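PDB 4EHU: 2-hydroxyisocaproyl-CoA dehydratase activator from Clostridium difficile, which transfers one electron to (R)-2-hydroxyisocaproyl-CoA dehydratase with hydrolysis of ATP, working as a homodimer that holds a single [4Fe-4S] cluster. Local coordinates for residues 28-33 with 43-48; 88-93 with 244-249; 135-140 with 145-150; 221-226 with 232-237. All coordinates share one frame; numbering follows the deposited sequence. Where two conformers were deposited one is given.

Interaction 1 of 4, residues 28-33 with 43-48; sequences ETISSG and LEKLYG
Glu28 and Lys45 meet at a slant, the end of the glutamate side chain lying across the methylenes of the lysine, where the end of strand 23-30 passes beside helix 38-50. The two elements run nearly antiparallel: the axes of strand 28-30 and helix 43-48 approach to 8.5 Å with 155° between their directions. Glu28 is the residue that spends most surface here. Its CG is swung anti to the backbone N, and a bend at chi2 (63°) then turns the carboxylate across the lysine methylenes. CG comes within 3.6 Å of Lys45 CB, and the carboxylate end is closer still, with OE2 only 3.0 Å from Lys45 CD, a tight approach of oxygen to a methylene. The lysine bends twice, at chi2 and chi4, and carries its amine off, so that NZ stops 5.2 Å from Glu28 OE2. The charged partner of Glu28 is instead Lys49, one helical turn further on, which makes a salt bridge to OE1.

Next to this pair Leu46 turns its CD2 methyl to the root of the glutamate, 3.8 Å from Glu28 CB, while the same leucine packs on Met4 and Ile17 of the sheet. Ile30 adds a lighter touch, its CD1 lying 4.2 Å from Lys45 CD. Backbone bonds of Glu28 and Ile30 to Gly15 and Ser13 fix this edge strand in the sheet.

No hydrogen bond joins the two segments. The contact is made chiefly by lysine methylenes, a leucine methyl and the glutamate side chain, carboxylate included; the opposite charges of Glu28 and Lys45 probably add a weak attraction at a distance, with Lys49 taking the direct ion pair.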
loop_
_atom_site.group_PDB
_atom_site.type_symbol
_atom_site.label_atom_id
_atom_site.label_comp_id
_atom_site.label_asym_id
_atom_site.label_seq_id
_atom_site.Cartn_x
_atom_site.Cartn_y
_atom_site.Cartn_z
ATOM N N GLU A 28 21.812 -12.388 17.517
ATOM C CA GLU A 28 22.311 -11.418 16.567
ATOM C C GLU A 28 21.220 -11.091 15.580
ATOM O O GLU A 28 20.496 -11.976 15.120
ATOM C CB GLU A 28 23.544 -11.965 15.842
ATOM C CG GLU A 28 24.191 -10.983 14.878
ATOM C CD GLU A 28 24.736 -9.749 15.573
ATOM O OE1 GLU A 28 25.066 -9.837 16.775
ATOM O OE2 GLU A 28 24.830 -8.689 14.919
ATOM N N THR A 29 21.095 -9.810 15.265
ATOM C CA THR A 29 20.173 -9.375 14.238
ATOM C C THR A 29 20.969 -8.600 13.206
ATOM O O THR A 29 21.777 -7.741 13.557
ATOM C CB THR A 29 19.074 -8.474 14.834
ATOM O OG1 THR A 29 18.373 -9.198 15.855
ATOM C CG2 THR A 29 18.084 -8.016 13.765
ATOM N N ILE A 30 20.763 -8.926 11.938
ATOM C CA ILE A 30 21.316 -8.141 10.844
ATOM C C ILE A 30 20.153 -7.660 9.993
ATOM O O ILE A 30 19.293 -8.453 9.623
ATOM C CB ILE A 30 22.277 -8.977 9.978
ATOM C CG1 ILE A 30 23.387 -9.581 10.841
ATOM C CG2 ILE A 30 22.857 -8.125 8.866
ATOM C CD1 ILE A 30 24.415 -8.581 11.303
ATOM N N SER A 31 20.118 -6.368 9.681
ATOM C CA SER A 31 18.971 -5.769 8.999
ATOM C C SER A 31 19.009 -5.995 7.495
ATOM O O SER A 31 18.679 -5.098 6.718
ATOM C CB SER A 31 18.895 -4.271 9.286
ATOM O OG SER A 31 18.765 -4.026 10.671
ATOM N N SER A 32 19.431 -7.193 7.104
ATOM C CA SER A 32 19.291 -7.681 5.740
ATOM C C SER A 32 18.602 -9.042 5.811
ATOM O O SER A 32 19.063 -9.938 6.519
ATOM C CB SER A 32 20.660 -7.837 5.065
ATOM O OG SER A 32 21.380 -6.620 5.078
ATOM N N GLY A 33 17.507 -9.201 5.080
ATOM C CA GLY A 33 16.685 -10.388 5.206
ATOM C C GLY A 33 16.842 -11.357 4.052
ATOM O O GLY A 33 17.934 -11.573 3.537
ATOM N N LEU A 43 25.388 -15.668 11.085
ATOM C CA LEU A 43 26.175 -16.821 11.495
ATOM C C LEU A 43 27.582 -16.426 11.917
ATOM O O LEU A 43 28.075 -16.881 12.947
ATOM C CB LEU A 43 26.246 -17.828 10.353
ATOM C CG LEU A 43 24.953 -18.598 10.094
ATOM C CD1 LEU A 43 25.070 -19.411 8.813
ATOM C CD2 LEU A 43 24.651 -19.492 11.281
ATOM N N GLU A 44 28.231 -15.588 11.116
ATOM C CA GLU A 44 29.573 -15.115 11.437
ATOM C C GLU A 44 29.611 -14.506 12.830
ATOM O O GLU A 44 30.549 -14.734 13.586
ATOM C CB GLU A 44 30.034 -14.068 10.427
ATOM C CG GLU A 44 30.260 -14.605 9.034
ATOM C CD GLU A 44 30.485 -13.499 8.025
ATOM O OE1 GLU A 44 30.821 -12.370 8.441
ATOM O OE2 GLU A 44 30.320 -13.757 6.815
ATOM N N LYS A 45 28.590 -13.727 13.170
ATOM C CA LYS A 45 28.585 -13.015 14.440
ATOM C C LYS A 45 28.280 -13.927 15.622
ATOM O O LYS A 45 28.871 -13.775 16.686
ATOM C CB LYS A 45 27.604 -11.849 14.396
ATOM C CG LYS A 45 28.036 -10.756 13.441
ATOM C CD LYS A 45 27.626 -9.385 13.937
ATOM C CE LYS A 45 28.261 -8.287 13.105
ATOM N NZ LYS A 45 29.748 -8.379 13.113
ATOM N N LEU A 46 27.362 -14.870 15.445
ATOM C CA LEU A 46 27.095 -15.847 16.493
ATOM C C LEU A 46 28.347 -16.652 16.807
ATOM O O LEU A 46 28.666 -16.871 17.974
ATOM C CB LEU A 46 25.970 -16.790 16.079
ATOM C CG LEU A 46 24.648 -16.054 15.866
ATOM C CD1 LEU A 46 23.630 -16.998 15.258
ATOM C CD2 LEU A 46 24.137 -15.461 17.171
ATOM N N TYR A 47 29.043 -17.091 15.762
ATOM C CA TYR A 47 30.254 -17.889 15.905
ATOM C C TYR A 47 31.388 -17.073 16.508
ATOM O O TYR A 47 32.160 -17.578 17.324
ATOM C CB TYR A 47 30.685 -18.446 14.546
ATOM C CG TYR A 47 29.773 -19.527 14.008
ATOM C CD1 TYR A 47 29.209 -20.477 14.853
ATOM C CD2 TYR A 47 29.474 -19.596 12.656
ATOM C CE1 TYR A 47 28.376 -21.468 14.361
ATOM C CE2 TYR A 47 28.640 -20.581 12.156
ATOM C CZ TYR A 47 28.093 -21.513 13.011
ATOM O OH TYR A 47 27.266 -22.494 12.504
ATOM N N GLY A 48 31.493 -15.814 16.101
ATOM C CA GLY A 48 32.520 -14.932 16.618
ATOM C C GLY A 48 32.335 -14.677 18.102
ATOM O O GLY A 48 33.290 -14.726 18.879
#

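Interaction 2 of 4, residues 88-93 with 244-249; sequences NFIIPE and GALGAA
A single methyl, Leu246 CD2, does all the close touching between these two segments: it meets both Phe89 and Ile90 at the end of helix 79-90. The leucine takes an extended form. Chi1 of 176° sets CG trans to the main-chain N, and with chi2 at 59° it is CD2, not CD1, that lies anti to CA and so forms the far end of the side chain. That places the methyl where it can meet two neighbouring residues at once.

Ile90 reaches it with its longer branch. CG1 sits anti to the carbonyl carbon, and chi2 of 171° stretches the branch out fully, bringing CD1 to 3.8 Å from Leu246 CD2; Ile90 CG1 is almost as near, at 3.9 Å. The two chains slant past each other. Phe89 comes in differently, nearly perpendicular to the leucine. Its CB already points toward the other helix, and CG, standing opposite the backbone N, carries the ring on so that CD2 lies 3.9 Å from Leu246 CD2, in an oblique approach.

Around this small apolar junction, Ile90 also rests on Pro237, while Ala245, next to the leucine, packs on Lys14 and Val16 of strand 13-19. One helix thus leans on the N-terminal sheet while the other leads, through the residues from Ile91 on, where the chain leaves helical geometry, into strand 96-100 of the second sheet. Helices meeting at the junction of two sheet domains, beside the nucleotide cleft, are a feature of the actin-like ATPase fold to which this protein belongs.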
loop_
_atom_site.group_PDB
_atom_site.type_symbol
_atom_site.label_atom_id
_atom_site.label_comp_id
_atom_site.label_asym_id
_atom_site.label_seq_id
_atom_site.Cartn_x
_atom_site.Cartn_y
_atom_site.Cartn_z
ATOM N N ASN A 88 6.253 -18.359 24.436
ATOM C CA ASN A 88 5.824 -19.171 25.581
ATOM C C ASN A 88 6.986 -19.528 26.521
ATOM O O ASN A 88 6.776 -19.744 27.707
ATOM C CB ASN A 88 5.126 -20.438 25.127
ATOM C CG ASN A 88 3.757 -20.177 24.574
ATOM O OD1 ASN A 88 3.016 -19.334 25.087
ATOM N ND2 ASN A 88 3.401 -20.909 23.513
ATOM N N PHE A 89 8.197 -19.610 25.973
ATOM C CA PHE A 89 9.400 -19.880 26.767
ATOM C C PHE A 89 9.728 -18.709 27.719
ATOM O O PHE A 89 10.271 -18.931 28.830
ATOM C CB PHE A 89 10.557 -20.168 25.804
ATOM C CG PHE A 89 11.881 -20.447 26.475
ATOM C CD1 PHE A 89 12.187 -21.710 26.952
ATOM C CD2 PHE A 89 12.824 -19.444 26.579
ATOM C CE1 PHE A 89 13.424 -21.966 27.556
ATOM C CE2 PHE A 89 14.052 -19.690 27.174
ATOM C CZ PHE A 89 14.350 -20.953 27.655
ATOM N N ILE A 90 9.392 -17.485 27.301
ATOM C CA ILE A 90 9.747 -16.267 28.038
ATOM C C ILE A 90 8.630 -15.706 28.904
ATOM O O ILE A 90 8.895 -15.181 29.981
ATOM C CB ILE A 90 10.084 -15.096 27.093
ATOM C CG1 ILE A 90 11.269 -15.415 26.198
ATOM C CG2 ILE A 90 10.384 -13.818 27.914
ATOM C CD1 ILE A 90 11.461 -14.367 25.128
ATOM N N ILE A 91 7.396 -15.769 28.405
ATOM C CA ILE A 91 6.266 -15.086 29.032
ATOM C C ILE A 91 5.146 -16.085 29.264
ATOM O O ILE A 91 4.524 -16.553 28.308
ATOM C CB ILE A 91 5.736 -13.949 28.121
ATOM C CG1 ILE A 91 6.821 -12.886 27.939
ATOM C CG2 ILE A 91 4.467 -13.328 28.714
ATOM C CD1 ILE A 91 6.631 -12.021 26.742
ATOM N N PRO A 92 4.887 -16.428 30.541
ATOM C CA PRO A 92 3.825 -17.371 30.895
ATOM C C PRO A 92 2.421 -16.839 30.616
ATOM O O PRO A 92 2.204 -15.627 30.612
ATOM C CB PRO A 92 4.017 -17.569 32.410
ATOM C CG PRO A 92 5.446 -17.217 32.659
ATOM C CD PRO A 92 5.714 -16.074 31.706
ATOM N N GLU A 93 1.494 -17.761 30.371
ATOM C CA GLU A 93 0.081 -17.428 30.280
ATOM C C GLU A 93 -0.198 -16.559 29.052
ATOM O O GLU A 93 -1.110 -15.747 29.075
ATOM C CB GLU A 93 -0.361 -16.672 31.531
ATOM C CG GLU A 93 0.047 -17.359 32.825
ATOM C CD GLU A 93 -0.433 -18.787 32.888
ATOM O OE1 GLU A 93 -1.527 -19.070 32.356
ATOM O OE2 GLU A 93 0.288 -19.631 33.456
ATOM N N GLY A 244 11.325 -15.439 17.203
ATOM C CA GLY A 244 11.211 -16.456 16.159
ATOM C C GLY A 244 12.468 -17.317 16.156
ATOM O O GLY A 244 12.410 -18.550 16.054
ATOM N N ALA A 245 13.621 -16.670 16.235
ATOM C CA ALA A 245 14.890 -17.405 16.278
ATOM C C ALA A 245 15.008 -18.233 17.553
ATOM O O ALA A 245 15.547 -19.349 17.536
ATOM C CB ALA A 245 16.065 -16.448 16.155
ATOM N N LEU A 246 14.519 -17.688 18.665
ATOM C CA LEU A 246 14.510 -18.434 19.919
ATOM C C LEU A 246 13.618 -19.660 19.802
ATOM O O LEU A 246 14.009 -20.752 20.225
ATOM C CB LEU A 246 14.019 -17.534 21.055
ATOM C CG LEU A 246 13.881 -18.227 22.400
ATOM C CD1 LEU A 246 15.225 -18.807 22.841
ATOM C CD2 LEU A 246 13.383 -17.194 23.421
ATOM N N GLY A 247 12.438 -19.497 19.198
ATOM C CA GLY A 247 11.533 -20.617 19.028
ATOM C C GLY A 247 12.172 -21.687 18.162
ATOM O O GLY A 247 12.107 -22.876 18.466
ATOM N N ALA A 248 12.813 -21.258 17.086
ATOM C CA ALA A 248 13.550 -22.195 16.229
ATOM C C ALA A 248 14.635 -22.944 17.026
ATOM O O ALA A 248 14.807 -24.163 16.884
ATOM C CB ALA A 248 14.169 -21.460 15.027
ATOM N N ALA A 249 15.364 -22.227 17.879
ATOM C CA ALA A 249 16.441 -22.852 18.661
ATOM C C ALA A 249 15.862 -23.889 19.630
ATOM O O ALA A 249 16.482 -24.900 19.914
ATOM C CB ALA A 249 17.252 -21.786 19.418
#

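Interaction 3 of 4, residues 135-140 with 145-150; sequences VMAKII and SELGSI
Leu147 fills the angle between two helices, meeting Ala137 and Ile140 of the preceding one. These are two consecutive helices, 130-140 and 147-151, joined by a short loop within the nucleotide-binding part of the actin-like fold.

Along 145-150, Ser145 comes first and touches the bound ATP analogue. Next, Glu146 bends back into the connecting loop, its OE1 accepting a hydrogen bond from Asp143 N.

Leu147 follows and carries the contact. Its two methyls divide the work: CD1 lies 4.4 Å from Ala137 CB, and CD2 is 3.9 Å from Ile140 CD1. The isoleucine meets it at a slant, having placed CG1 in the crowded position between its own N and carbonyl carbon (chi1 65°), with CD1 then fully extended. Val142, Asn219 and His190 also pack on the leucine, and Val186 and Val172 on Ile140, so the apolar junction is buried.

Past the leucine, Gly148 O takes a hydrogen bond from Ser151 OG. Ile150, which also leans on Val142, ends the segment by bonding through its N to Glu146 O, at 3.0 Å.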
loop_
_atom_site.group_PDB
_atom_site.type_symbol
_atom_site.label_atom_id
_atom_site.label_comp_id
_atom_site.label_asym_id
_atom_site.label_seq_id
_atom_site.Cartn_x
_atom_site.Cartn_y
_atom_site.Cartn_z
ATOM N N VAL A 135 9.275 3.648 5.670
ATOM C CA VAL A 135 8.972 4.676 4.672
ATOM C C VAL A 135 8.809 6.052 5.320
ATOM O O VAL A 135 9.355 7.049 4.833
ATOM C CB VAL A 135 7.692 4.323 3.873
ATOM C CG1 VAL A 135 7.164 5.531 3.142
ATOM C CG2 VAL A 135 7.985 3.186 2.878
ATOM N N MET A 136 8.067 6.126 6.426
ATOM C CA MET A 136 7.843 7.407 7.078
ATOM C C MET A 136 9.107 7.941 7.757
ATOM O O MET A 136 9.340 9.140 7.752
ATOM C CB MET A 136 6.754 7.274 8.139
ATOM C CG MET A 136 5.414 6.873 7.567
ATOM S SD MET A 136 4.851 8.027 6.294
ATOM C CE MET A 136 3.679 6.944 5.475
ATOM N N ALA A 137 9.902 7.048 8.348
ATOM C CA ALA A 137 11.131 7.471 9.028
ATOM C C ALA A 137 12.058 8.173 8.036
ATOM O O ALA A 137 12.700 9.177 8.372
ATOM C CB ALA A 137 11.835 6.265 9.657
ATOM N N LYS A 138 12.106 7.651 6.817
ATOM C CA LYS A 138 12.940 8.220 5.766
ATOM C C LYS A 138 12.468 9.623 5.409
ATOM O O LYS A 138 13.273 10.538 5.234
ATOM C CB LYS A 138 12.919 7.316 4.528
ATOM C CG LYS A 138 13.832 7.749 3.393
ATOM C CD LYS A 138 13.707 6.778 2.220
ATOM C CE LYS A 138 14.711 7.076 1.110
ATOM N NZ LYS A 138 14.599 6.110 -0.028
ATOM N N ILE A 139 11.156 9.806 5.328
ATOM C CA ILE A 139 10.602 11.092 4.922
ATOM C C ILE A 139 10.799 12.173 5.974
ATOM O O ILE A 139 11.085 13.331 5.645
ATOM C CB ILE A 139 9.110 10.967 4.627
ATOM C CG1 ILE A 139 8.901 9.937 3.530
ATOM C CG2 ILE A 139 8.535 12.311 4.196
ATOM C CD1 ILE A 139 7.484 9.491 3.427
ATOM N N ILE A 140 10.635 11.810 7.246
ATOM C CA ILE A 140 10.787 12.788 8.318
ATOM C C ILE A 140 12.248 12.884 8.766
ATOM O O ILE A 140 12.589 13.699 9.611
ATOM C CB ILE A 140 9.870 12.465 9.506
ATOM C CG1 ILE A 140 10.276 11.150 10.161
ATOM C CG2 ILE A 140 8.407 12.405 9.050
ATOM C CD1 ILE A 140 9.496 10.861 11.426
ATOM N N SER A 145 14.801 3.754 14.878
ATOM C CA SER A 145 15.104 3.470 16.291
ATOM C C SER A 145 14.797 4.642 17.224
ATOM O O SER A 145 14.773 4.462 18.440
ATOM C CB SER A 145 16.566 3.047 16.458
ATOM O OG SER A 145 17.440 4.140 16.224
ATOM N N GLU A 146 14.601 5.835 16.662
ATOM C CA GLU A 146 14.312 7.015 17.479
ATOM C C GLU A 146 12.822 7.335 17.569
ATOM O O GLU A 146 12.443 8.194 18.371
ATOM C CB GLU A 146 15.015 8.257 16.917
ATOM C CG GLU A 146 16.500 8.098 16.639
ATOM C CD GLU A 146 17.022 9.163 15.679
ATOM O OE1 GLU A 146 17.663 8.797 14.670
ATOM O OE2 GLU A 146 16.788 10.367 15.931
ATOM N N LEU A 147 11.987 6.694 16.743
ATOM C CA LEU A 147 10.560 7.040 16.688
ATOM C C LEU A 147 9.866 6.921 18.046
ATOM O O LEU A 147 9.078 7.784 18.412
ATOM C CB LEU A 147 9.826 6.154 15.671
ATOM C CG LEU A 147 10.292 6.323 14.222
ATOM C CD1 LEU A 147 9.540 5.325 13.306
ATOM C CD2 LEU A 147 10.079 7.749 13.726
ATOM N N GLY A 148 10.135 5.844 18.774
ATOM C CA GLY A 148 9.459 5.595 20.033
ATOM C C GLY A 148 9.697 6.733 21.012
ATOM O O GLY A 148 8.767 7.252 21.636
ATOM N N SER A 149 10.957 7.127 21.148
ATOM C CA SER A 149 11.331 8.142 22.124
ATOM C C SER A 149 10.781 9.501 21.686
ATOM O O SER A 149 10.311 10.291 22.515
ATOM C CB SER A 149 12.853 8.185 22.270
ATOM O OG SER A 149 13.275 9.279 23.075
ATOM N N ILE A 150 10.828 9.780 20.388
ATOM C CA ILE A 150 10.338 11.064 19.888
ATOM C C ILE A 150 8.851 11.193 20.191
ATOM O O ILE A 150 8.385 12.248 20.648
ATOM C CB ILE A 150 10.597 11.204 18.384
ATOM C CG1 ILE A 150 12.087 11.492 18.168
ATOM C CG2 ILE A 150 9.728 12.321 17.776
ATOM C CD1 ILE A 150 12.558 11.258 16.746
#

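Interaction 4 of 4, residues 221-226 with 232-237; sequences GIVRAM and TEIIVP. With ACT (acetate ion), chain I.
Ile234 points from the short, weakly bonded strand 234-235 at helix 220-230 and meets both Val223 and Met226. From CB the side chain forks. The CG2 branch is the looser one, 4.4 Å from Val223 CG1. CG1 heads the other way and, with chi2 at 180°, extends fully to deliver CD1 against the helix itself. That terminal methyl sits 3.6 Å from Met226 CB and 3.8 Å from Met226 C, and lies 4.2 Å from Val223 O, so it is seated partly on main-chain atoms. Two residues on, Val236 meets Val223 tip to tip: its CG2 is 3.7 Å from Val223 CG1, and CG2 of Val223 lies equally near.

The helix face turned away from the strand bears Arg224. Its guanidinium grips an acetate ion, probably from the crystallisation liquor, at its edge: NH2 donates to acetate O at 2.9 Å (N-H...O 156°) and also to Gly148 O, while NE is shared between O and OXT at longer range. Gly221 CA lies above one guanidinium face, offset toward its rim, and Ser151 OG also bonds the acetate.

Behind the contact, Met226 and Ile234 both rest on Met212 of strand 210-213, and Ile235 is tied to that strand by backbone bonds. Strand 210-213, helix 220-230 and strand 234-235 thus form a beta-alpha-beta crossover, with the apolar contact between helix and last strand, at the edge of the second sheet of the actin-like fold.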
loop_
_atom_site.group_PDB
_atom_site.type_symbol
_atom_site.label_atom_id
_atom_site.label_comp_id
_atom_site.label_asym_id
_atom_site.label_seq_id
_atom_site.Cartn_x
_atom_site.Cartn_y
_atom_site.Cartn_z
ATOM N N GLY A 221 6.736 3.505 20.944
ATOM C CA GLY A 221 5.585 4.283 20.505
ATOM C C GLY A 221 4.503 3.416 19.911
ATOM O O GLY A 221 3.311 3.660 20.094
ATOM N N ILE A 222 4.912 2.398 19.151
ATOM C CA ILE A 222 3.947 1.459 18.586
ATOM C C ILE A 222 3.331 0.616 19.696
ATOM O O ILE A 222 2.123 0.379 19.694
ATOM C CB ILE A 222 4.597 0.550 17.547
ATOM C CG1 ILE A 222 4.985 1.369 16.305
ATOM C CG2 ILE A 222 3.638 -0.605 17.195
ATOM C CD1 ILE A 222 3.790 1.845 15.437
ATOM N N VAL A 223 4.138 0.169 20.648
ATOM C CA VAL A 223 3.607 -0.603 21.759
ATOM C C VAL A 223 2.565 0.233 22.529
ATOM O O VAL A 223 1.463 -0.251 22.796
ATOM C CB VAL A 223 4.710 -1.097 22.686
ATOM C CG1 VAL A 223 4.102 -1.839 23.889
ATOM C CG2 VAL A 223 5.660 -2.028 21.888
ATOM N N ARG A 224 2.895 1.481 22.855
ATOM C CA ARG A 224 1.954 2.325 23.604
ATOM C C ARG A 224 0.665 2.565 22.810
ATOM O O ARG A 224 -0.432 2.493 23.370
ATOM C CB ARG A 224 2.589 3.672 23.959
ATOM C CG ARG A 224 3.648 3.565 25.032
ATOM C CD ARG A 224 4.104 4.956 25.487
ATOM N NE ARG A 224 4.625 5.775 24.397
ATOM C CZ ARG A 224 5.888 5.761 23.970
ATOM N NH1 ARG A 224 6.780 4.974 24.553
ATOM N NH2 ARG A 224 6.253 6.554 22.963
ATOM N N ALA A 225 0.787 2.853 21.514
ATOM C CA ALA A 225 -0.390 3.103 20.684
ATOM C C ALA A 225 -1.244 1.844 20.578
ATOM O O ALA A 225 -2.477 1.919 20.612
ATOM C CB ALA A 225 0.030 3.581 19.312
ATOM N N MET A 226 -0.598 0.684 20.424
ATOM C CA MET A 226 -1.354 -0.561 20.387
ATOM C C MET A 226 -2.103 -0.827 21.670
ATOM O O MET A 226 -3.268 -1.204 21.626
ATOM C CB MET A 226 -0.431 -1.756 20.104
ATOM C CG MET A 226 -0.090 -1.828 18.647
ATOM S SD MET A 226 -1.483 -2.375 17.583
ATOM C CE MET A 226 -1.887 -3.972 18.230
ATOM N N THR A 232 -5.848 -2.810 26.300
ATOM C CA THR A 232 -5.317 -3.942 27.062
ATOM C C THR A 232 -3.828 -3.720 27.266
ATOM O O THR A 232 -3.166 -3.173 26.370
ATOM C CB THR A 232 -5.522 -5.259 26.272
ATOM O OG1 THR A 232 -6.901 -5.375 25.897
ATOM C CG2 THR A 232 -5.113 -6.457 27.079
ATOM N N GLU A 233 -3.306 -4.134 28.420
ATOM C CA GLU A 233 -1.859 -4.121 28.652
ATOM C C GLU A 233 -1.185 -5.057 27.660
ATOM O O GLU A 233 -1.719 -6.117 27.341
ATOM C CB GLU A 233 -1.509 -4.577 30.070
ATOM C CG GLU A 233 -1.978 -3.620 31.154
ATOM C CD GLU A 233 -1.137 -3.710 32.413
ATOM O OE1 GLU A 233 -0.344 -4.668 32.535
ATOM O OE2 GLU A 233 -1.261 -2.819 33.277
ATOM N N ILE A 234 -0.022 -4.645 27.169
ATOM C CA ILE A 234 0.774 -5.479 26.279
ATOM C C ILE A 234 2.138 -5.723 26.881
ATOM O O ILE A 234 2.801 -4.788 27.364
ATOM C CB ILE A 234 0.943 -4.804 24.911
ATOM C CG1 ILE A 234 -0.418 -4.665 24.253
ATOM C CG2 ILE A 234 1.886 -5.641 24.016
ATOM C CD1 ILE A 234 -0.363 -4.009 22.870
ATOM N N ILE A 235 2.561 -6.980 26.873
ATOM C CA ILE A 235 3.866 -7.353 27.375
ATOM C C ILE A 235 4.803 -7.449 26.189
ATOM O O ILE A 235 4.431 -7.984 25.143
ATOM C CB ILE A 235 3.816 -8.710 28.099
ATOM C CG1 ILE A 235 2.886 -8.621 29.313
ATOM C CG2 ILE A 235 5.223 -9.146 28.520
ATOM C CD1 ILE A 235 2.581 -9.981 29.947
ATOM N N VAL A 236 6.002 -6.905 26.330
ATOM C CA VAL A 236 7.015 -7.012 25.299
ATOM C C VAL A 236 8.242 -7.710 25.917
ATOM O O VAL A 236 8.747 -7.284 26.953
ATOM C CB VAL A 236 7.426 -5.628 24.743
ATOM C CG1 VAL A 236 8.437 -5.783 23.604
ATOM C CG2 VAL A 236 6.202 -4.853 24.233
ATOM N N PRO A 237 8.720 -8.791 25.296
ATOM C CA PRO A 237 9.933 -9.452 25.803
ATOM C C PRO A 237 11.119 -8.513 25.735
ATOM O O PRO A 237 11.036 -7.483 25.072
ATOM C CB PRO A 237 10.153 -10.612 24.820
ATOM C CG PRO A 237 8.867 -10.742 24.049
ATOM C CD PRO A 237 8.221 -9.396 24.048
HETATM C C ACT I . 3.030 8.420 22.567
HETATM O O ACT I . 3.810 7.691 21.909
HETATM O OXT ACT I . 3.088 8.348 23.825
HETATM C CH3 ACT I . 2.084 9.362 21.880
#

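In the fold
From the N terminus, interaction 1 closes first, a short loop that ties the edge strand of the first sheet to helix 38-50. Interaction 2 opens next, at 88-93, and closes only at 244-249, so its long loop encloses both interaction 3 and interaction 4, which follow in series without crossing. Interaction 3 joins consecutive helices beside the nucleotide; interaction 4 joins helix and strand in the second sheet. These two meet through Gly148 O and Arg224 NH2, 2.9 Å apart, probably hydrogen-bonded. Interactions 2 and 4 touch as well, Ile91 packing on Ile235 and Pro237. Interaction 1 touches none of the others, and its centre lies about 27 Å from that of interaction 4.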